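PDB 3PTW: malonyl CoA-acyl carrier protein transacylase from Clostridium perfringens, which transfers the malonyl group from malonyl-CoA to acyl carrier protein, probably to supply extender units for fatty acid synthesis. Local coordinates for residues 22-36 with 68-80. Residues are numbered along the deposited sequence; the frame is centred on the assembly and turned at random.
Sequences FFDNFEESKEVFKRS and TTNMAILTALDKL
Ser29 and Ala72 come together where helix 27-36 passes helix 68-79, their CA atoms 4.2 Å apart. Two small residues suit this point: the axes come within 8.0 Å, and the serine hydroxyl can hydrogen-bond across the gap to a main-chain carbonyl. Ser29 OG donates to Ala72 O over 2.5 Å, approaching from above the carbonyl plane rather than within it. One turn further along the first helix, Val32 fits as a knob into the hole formed by Thr68, Met71, Ala72 and Thr75. Its CG1, anti to the backbone N (chi1 165°), lies against Met71 CG and the backbone of Ala72, while CG2 turns to Thr75 OG1 at 3.4 Å. That hydroxyl donates its proton to Met71 O, one turn back in helix 68-79, so the valine methyl meets an oxygen whose proton is already used.

The helices are nearly antiparallel, at 150°, and belong to the acyl transferase domain; Val32 and Met71 also touch Phe106 of helix 106-122. Two phenylalanines flank the serine-alanine crossing. The Phe33 ring takes Thr68 CG2 over its centre as a CH-pi contact, 3.8 Å from the centroid, while Thr68 OG1 accepts a 2.7 Å hydrogen bond from Ser36 OG; the threonine thus offers methyl to ring and oxygen to hydroxyl. Phe22 lies between Ile73 CG1 over one face and Phe26 CE2 over the other, with Ala76 CB in plane at its edge. The small methyl of Ala76 also packs over a face of Phe26. Toward solvent, Glu28 bends at chi2 to cross the extended Lys79 chain, and a water bonded to Glu28 OE1 and Lys79 NZ bridges the two charges.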
loop_
_atom_site.group_PDB
_atom_site.type_symbol
_atom_site.label_atom_id
_atom_site.label_comp_id
_atom_site.label_asym_id
_atom_site.label_seq_id
_atom_site.Cartn_x
_atom_site.Cartn_y
_atom_site.Cartn_z
ATOM N N PHE A 22 -20.285 -0.819 -2.129
ATOM C CA PHE A 22 -20.236 -2.074 -1.373
ATOM C C PHE A 22 -21.038 -1.997 -0.088
ATOM O O PHE A 22 -21.726 -2.960 0.275
ATOM C CB PHE A 22 -18.797 -2.498 -1.086
ATOM C CG PHE A 22 -18.204 -3.322 -2.185
ATOM C CD1 PHE A 22 -18.108 -4.705 -2.052
ATOM C CD2 PHE A 22 -17.789 -2.726 -3.372
ATOM C CE1 PHE A 22 -17.574 -5.483 -3.074
ATOM C CE2 PHE A 22 -17.262 -3.494 -4.399
ATOM C CZ PHE A 22 -17.155 -4.884 -4.245
ATOM N N PHE A 23 -20.938 -0.854 0.588
ATOM C CA PHE A 23 -21.658 -0.624 1.838
ATOM C C PHE A 23 -23.149 -0.842 1.620
ATOM O O PHE A 23 -23.785 -1.541 2.402
ATOM C CB PHE A 23 -21.405 0.794 2.379
ATOM C CG PHE A 23 -22.207 1.125 3.616
ATOM C CD1 PHE A 23 -21.683 0.886 4.887
ATOM C CD2 PHE A 23 -23.498 1.659 3.511
ATOM C CE1 PHE A 23 -22.428 1.182 6.034
ATOM C CE2 PHE A 23 -24.255 1.952 4.649
ATOM C CZ PHE A 23 -23.718 1.716 5.911
ATOM N N ASP A 24 -23.683 -0.253 0.547
ATOM C CA ASP A 24 -25.114 -0.310 0.245
ATOM C C ASP A 24 -25.588 -1.633 -0.341
ATOM O O ASP A 24 -26.779 -1.935 -0.307
ATOM C CB ASP A 24 -25.512 0.826 -0.702
ATOM C CG ASP A 24 -25.338 2.196 -0.078
ATOM O OD1 ASP A 24 -25.275 2.280 1.158
ATOM O OD2 ASP A 24 -25.275 3.195 -0.828
ATOM N N ASN A 25 -24.666 -2.423 -0.878
ATOM C CA ASN A 25 -25.072 -3.601 -1.657
ATOM C C ASN A 25 -24.676 -4.940 -1.055
ATOM O O ASN A 25 -25.175 -5.980 -1.477
ATOM C CB ASN A 25 -24.562 -3.482 -3.097
ATOM C CG ASN A 25 -25.180 -2.314 -3.825
ATOM O OD1 ASN A 25 -26.314 -2.389 -4.283
ATOM N ND2 ASN A 25 -24.442 -1.218 -3.919
ATOM N N PHE A 26 -23.782 -4.913 -0.067
ATOM C CA PHE A 26 -23.373 -6.135 0.605
ATOM C C PHE A 26 -23.432 -5.972 2.115
ATOM O O PHE A 26 -22.810 -5.062 2.667
ATOM C CB PHE A 26 -21.985 -6.574 0.116
ATOM C CG PHE A 26 -21.904 -6.712 -1.376
ATOM C CD1 PHE A 26 -22.524 -7.785 -2.022
ATOM C CD2 PHE A 26 -21.281 -5.734 -2.144
ATOM C CE1 PHE A 26 -22.484 -7.894 -3.414
ATOM C CE2 PHE A 26 -21.233 -5.832 -3.538
ATOM C CZ PHE A 26 -21.834 -6.915 -4.172
ATOM N N GLU A 27 -24.190 -6.848 2.777
ATOM C CA GLU A 27 -24.406 -6.745 4.226
ATOM C C GLU A 27 -23.106 -6.868 4.988
ATOM O O GLU A 27 -22.886 -6.138 5.942
ATOM C CB GLU A 27 -25.399 -7.798 4.730
ATOM C CG GLU A 27 -26.861 -7.392 4.579
ATOM C CD GLU A 27 -27.275 -6.287 5.549
ATOM O OE1 GLU A 27 -26.922 -6.371 6.749
ATOM O OE2 GLU A 27 -27.967 -5.341 5.112
ATOM N N GLU A 28 -22.255 -7.790 4.541
ATOM C CA GLU A 28 -20.942 -8.021 5.134
ATOM C C GLU A 28 -19.987 -6.826 4.978
ATOM O O GLU A 28 -19.049 -6.676 5.756
ATOM C CB GLU A 28 -20.311 -9.308 4.570
ATOM C CG GLU A 28 -19.989 -9.298 3.070
ATOM C CD GLU A 28 -21.133 -9.807 2.192
ATOM O OE1 GLU A 28 -22.304 -9.779 2.630
ATOM O OE2 GLU A 28 -20.857 -10.228 1.041
ATOM N N SER A 29 -20.230 -5.981 3.982
ATOM C CA SER A 29 -19.426 -4.776 3.791
ATOM C C SER A 29 -19.939 -3.669 4.719
ATOM O O SER A 29 -19.148 -2.933 5.326
ATOM C CB SER A 29 -19.445 -4.325 2.323
ATOM O OG SER A 29 -18.911 -5.326 1.469
ATOM N N LYS A 30 -21.263 -3.569 4.820
ATOM C CA LYS A 30 -21.937 -2.753 5.829
ATOM C C LYS A 30 -21.393 -3.072 7.230
ATOM O O LYS A 30 -21.039 -2.166 7.994
ATOM C CB LYS A 30 -23.460 -2.991 5.761
ATOM C CG LYS A 30 -24.329 -1.872 6.370
ATOM C CD LYS A 30 -25.850 -2.101 6.196
ATOM C CE LYS A 30 -26.385 -1.701 4.803
ATOM N NZ LYS A 30 -26.447 -2.827 3.800
ATOM N N GLU A 31 -21.295 -4.361 7.544
ATOM C CA GLU A 31 -20.862 -4.808 8.869
ATOM C C GLU A 31 -19.415 -4.404 9.166
ATOM O O GLU A 31 -19.079 -4.058 10.307
ATOM C CB GLU A 31 -21.056 -6.327 9.001
ATOM C CG GLU A 31 -20.593 -6.938 10.326
ATOM C CD GLU A 31 -21.047 -8.385 10.516
ATOM O OE1 GLU A 31 -21.218 -8.798 11.685
ATOM O OE2 GLU A 31 -21.240 -9.110 9.508
ATOM N N VAL A 32 -18.564 -4.433 8.143
ATOM C CA VAL A 32 -17.170 -4.038 8.322
ATOM C C VAL A 32 -17.035 -2.568 8.725
ATOM O O VAL A 32 -16.190 -2.221 9.564
ATOM C CB VAL A 32 -16.306 -4.365 7.085
ATOM C CG1 VAL A 32 -14.983 -3.618 7.140
ATOM C CG2 VAL A 32 -16.059 -5.862 7.008
ATOM N N PHE A 33 -17.871 -1.714 8.137
ATOM C CA PHE A 33 -17.865 -0.285 8.461
ATOM C C PHE A 33 -18.354 -0.042 9.874
ATOM O O PHE A 33 -17.804 0.797 10.596
ATOM C CB PHE A 33 -18.688 0.524 7.443
ATOM C CG PHE A 33 -17.886 0.989 6.275
ATOM C CD1 PHE A 33 -17.315 2.258 6.269
ATOM C CD2 PHE A 33 -17.642 0.134 5.200
ATOM C CE1 PHE A 33 -16.533 2.685 5.198
ATOM C CE2 PHE A 33 -16.867 0.552 4.124
ATOM C CZ PHE A 33 -16.307 1.841 4.129
ATOM N N LYS A 34 -19.389 -0.790 10.261
ATOM C CA LYS A 34 -19.923 -0.756 11.621
ATOM C C LYS A 34 -18.828 -1.074 12.649
ATOM O O LYS A 34 -18.670 -0.365 13.640
ATOM C CB LYS A 34 -21.097 -1.738 11.753
ATOM C CG LYS A 34 -22.477 -1.094 11.847
ATOM C CD LYS A 34 -22.939 -0.461 10.551
ATOM C CE LYS A 34 -24.258 0.277 10.751
ATOM N NZ LYS A 34 -24.464 1.306 9.693
ATOM N N ARG A 35 -18.053 -2.118 12.378
ATOM C CA ARG A 35 -16.993 -2.565 13.275
ATOM C C ARG A 35 -15.833 -1.561 13.359
ATOM O O ARG A 35 -15.199 -1.412 14.410
ATOM C CB ARG A 35 -16.475 -3.930 12.824
ATOM C CG ARG A 35 -17.435 -5.086 13.084
ATOM C CD ARG A 35 -17.041 -6.317 12.274
ATOM N NE ARG A 35 -15.697 -6.809 12.596
ATOM C CZ ARG A 35 -14.961 -7.600 11.813
ATOM N NH1 ARG A 35 -13.749 -7.985 12.211
ATOM N NH2 ARG A 35 -15.419 -8.002 10.635
ATOM N N SER A 36 -15.555 -0.886 12.243
ATOM C CA SER A 36 -14.460 0.068 12.183
ATOM C C SER A 36 -14.829 1.285 13.009
ATOM O O SER A 36 -14.013 1.799 13.791
ATOM C CB SER A 36 -14.156 0.465 10.735
ATOM O OG SER A 36 -13.038 1.343 10.692
ATOM N N THR A 68 -10.300 0.157 6.101
ATOM C CA THR A 68 -11.707 -0.212 6.252
ATOM C C THR A 68 -12.346 -0.511 4.907
ATOM O O THR A 68 -13.089 -1.478 4.766
ATOM C CB THR A 68 -12.544 0.936 6.926
ATOM O OG1 THR A 68 -11.976 1.271 8.199
ATOM C CG2 THR A 68 -13.998 0.507 7.116
ATOM N N THR A 69 -12.077 0.354 3.941
ATOM C CA THR A 69 -12.601 0.219 2.590
ATOM C C THR A 69 -12.102 -1.077 1.929
ATOM O O THR A 69 -12.907 -1.854 1.386
ATOM C CB THR A 69 -12.283 1.492 1.779
ATOM O OG1 THR A 69 -13.099 2.565 2.285
ATOM C CG2 THR A 69 -12.554 1.302 0.282
ATOM N N ASN A 70 -10.791 -1.309 2.008
ATOM C CA ASN A 70 -10.163 -2.557 1.541
ATOM C C ASN A 70 -10.807 -3.818 2.144
ATOM O O ASN A 70 -11.030 -4.806 1.444
ATOM C CB ASN A 70 -8.645 -2.547 1.812
ATOM C CG ASN A 70 -7.882 -1.523 0.953
ATOM O OD1 ASN A 70 -8.471 -0.825 0.139
ATOM N ND2 ASN A 70 -6.560 -1.441 1.138
ATOM N N MET A 71 -11.129 -3.759 3.436
ATOM C CA MET A 71 -11.705 -4.899 4.143
ATOM C C MET A 71 -13.168 -5.145 3.736
ATOM O O MET A 71 -13.566 -6.286 3.476
ATOM C CB MET A 71 -11.585 -4.678 5.656
ATOM C CG MET A 71 -11.948 -5.875 6.530
ATOM S SD MET A 71 -10.944 -7.368 6.292
ATOM C CE MET A 71 -11.572 -8.372 7.637
ATOM N N ALA A 72 -13.950 -4.070 3.674
ATOM C CA ALA A 72 -15.343 -4.130 3.232
ATOM C C ALA A 72 -15.481 -4.782 1.853
ATOM O O ALA A 72 -16.380 -5.573 1.642
ATOM C CB ALA A 72 -15.952 -2.727 3.224
ATOM N N ILE A 73 -14.574 -4.452 0.932
ATOM C CA ILE A 73 -14.544 -5.059 -0.402
ATOM C C ILE A 73 -14.078 -6.522 -0.371
ATOM O O ILE A 73 -14.703 -7.407 -0.978
ATOM C CB ILE A 73 -13.654 -4.237 -1.375
ATOM C CG1 ILE A 73 -14.274 -2.851 -1.610
ATOM C CG2 ILE A 73 -13.453 -4.990 -2.717
ATOM C CD1 ILE A 73 -13.326 -1.836 -2.258
ATOM N N LEU A 74 -12.979 -6.769 0.338
ATOM C CA LEU A 74 -12.457 -8.118 0.508
ATOM C C LEU A 74 -13.501 -9.106 1.063
ATOM O O LEU A 74 -13.589 -10.253 0.598
ATOM C CB LEU A 74 -11.245 -8.087 1.434
ATOM C CG LEU A 74 -10.703 -9.444 1.912
ATOM C CD1 LEU A 74 -10.187 -10.277 0.735
ATOM C CD2 LEU A 74 -9.616 -9.234 2.963
ATOM N N THR A 75 -14.257 -8.671 2.079
ATOM C CA THR A 75 -15.240 -9.535 2.744
ATOM C C THR A 75 -16.315 -9.990 1.762
ATOM O O THR A 75 -16.716 -11.151 1.779
ATOM C CB THR A 75 -15.936 -8.831 3.966
ATOM O OG1 THR A 75 -14.960 -8.158 4.766
ATOM C CG2 THR A 75 -16.637 -9.844 4.844
ATOM N N ALA A 76 -16.780 -9.068 0.922
ATOM C CA ALA A 76 -17.791 -9.364 -0.098
ATOM C C ALA A 76 -17.218 -10.260 -1.183
ATOM O O ALA A 76 -17.874 -11.195 -1.639
ATOM C CB ALA A 76 -18.324 -8.082 -0.699
ATOM N N LEU A 77 -15.988 -9.977 -1.600
ATOM C CA LEU A 77 -15.271 -10.881 -2.506
ATOM C C LEU A 77 -15.215 -12.297 -1.923
ATOM O O LEU A 77 -15.452 -13.279 -2.631
ATOM C CB LEU A 77 -13.866 -10.356 -2.799
ATOM C CG LEU A 77 -13.530 -9.714 -4.152
ATOM C CD1 LEU A 77 -14.736 -9.274 -4.967
ATOM C CD2 LEU A 77 -12.543 -8.551 -3.989
ATOM N N ASP A 78 -14.952 -12.388 -0.623
ATOM C CA ASP A 78 -14.822 -13.677 0.068
ATOM C C ASP A 78 -16.133 -14.466 0.014
ATOM O O ASP A 78 -16.129 -15.639 -0.353
ATOM C CB ASP A 78 -14.358 -13.465 1.515
ATOM C CG ASP A 78 -13.952 -14.759 2.212
ATOM O OD1 ASP A 78 -13.071 -15.494 1.722
ATOM O OD2 ASP A 78 -14.510 -15.030 3.287
ATOM N N LYS A 79 -17.251 -13.814 0.337
ATOM C CA LYS A 79 -18.568 -14.468 0.267
ATOM C C LYS A 79 -18.910 -14.935 -1.154
ATOM O O LYS A 79 -19.627 -15.912 -1.339
ATOM C CB LYS A 79 -19.675 -13.543 0.779
ATOM C CG LYS A 79 -20.937 -14.292 1.191
ATOM C CD LYS A 79 -22.144 -13.383 1.188
ATOM C CE LYS A 79 -23.391 -14.149 1.568
ATOM N NZ LYS A 79 -24.563 -13.246 1.751
ATOM N N LEU A 80 -18.384 -14.235 -2.150
ATOM C CA LEU A 80 -18.598 -14.614 -3.548
ATOM C C LEU A 80 -17.632 -15.703 -4.045
ATOM O O LEU A 80 -17.633 -16.023 -5.231
ATOM C CB LEU A 80 -18.548 -13.378 -4.457
ATOM C CG LEU A 80 -19.746 -12.426 -4.333
ATOM C CD1 LEU A 80 -19.406 -11.058 -4.898
ATOM C CD2 LEU A 80 -21.006 -13.031 -5.015
HETATM O O HOH W 1 -24.053 -10.478 0.399
#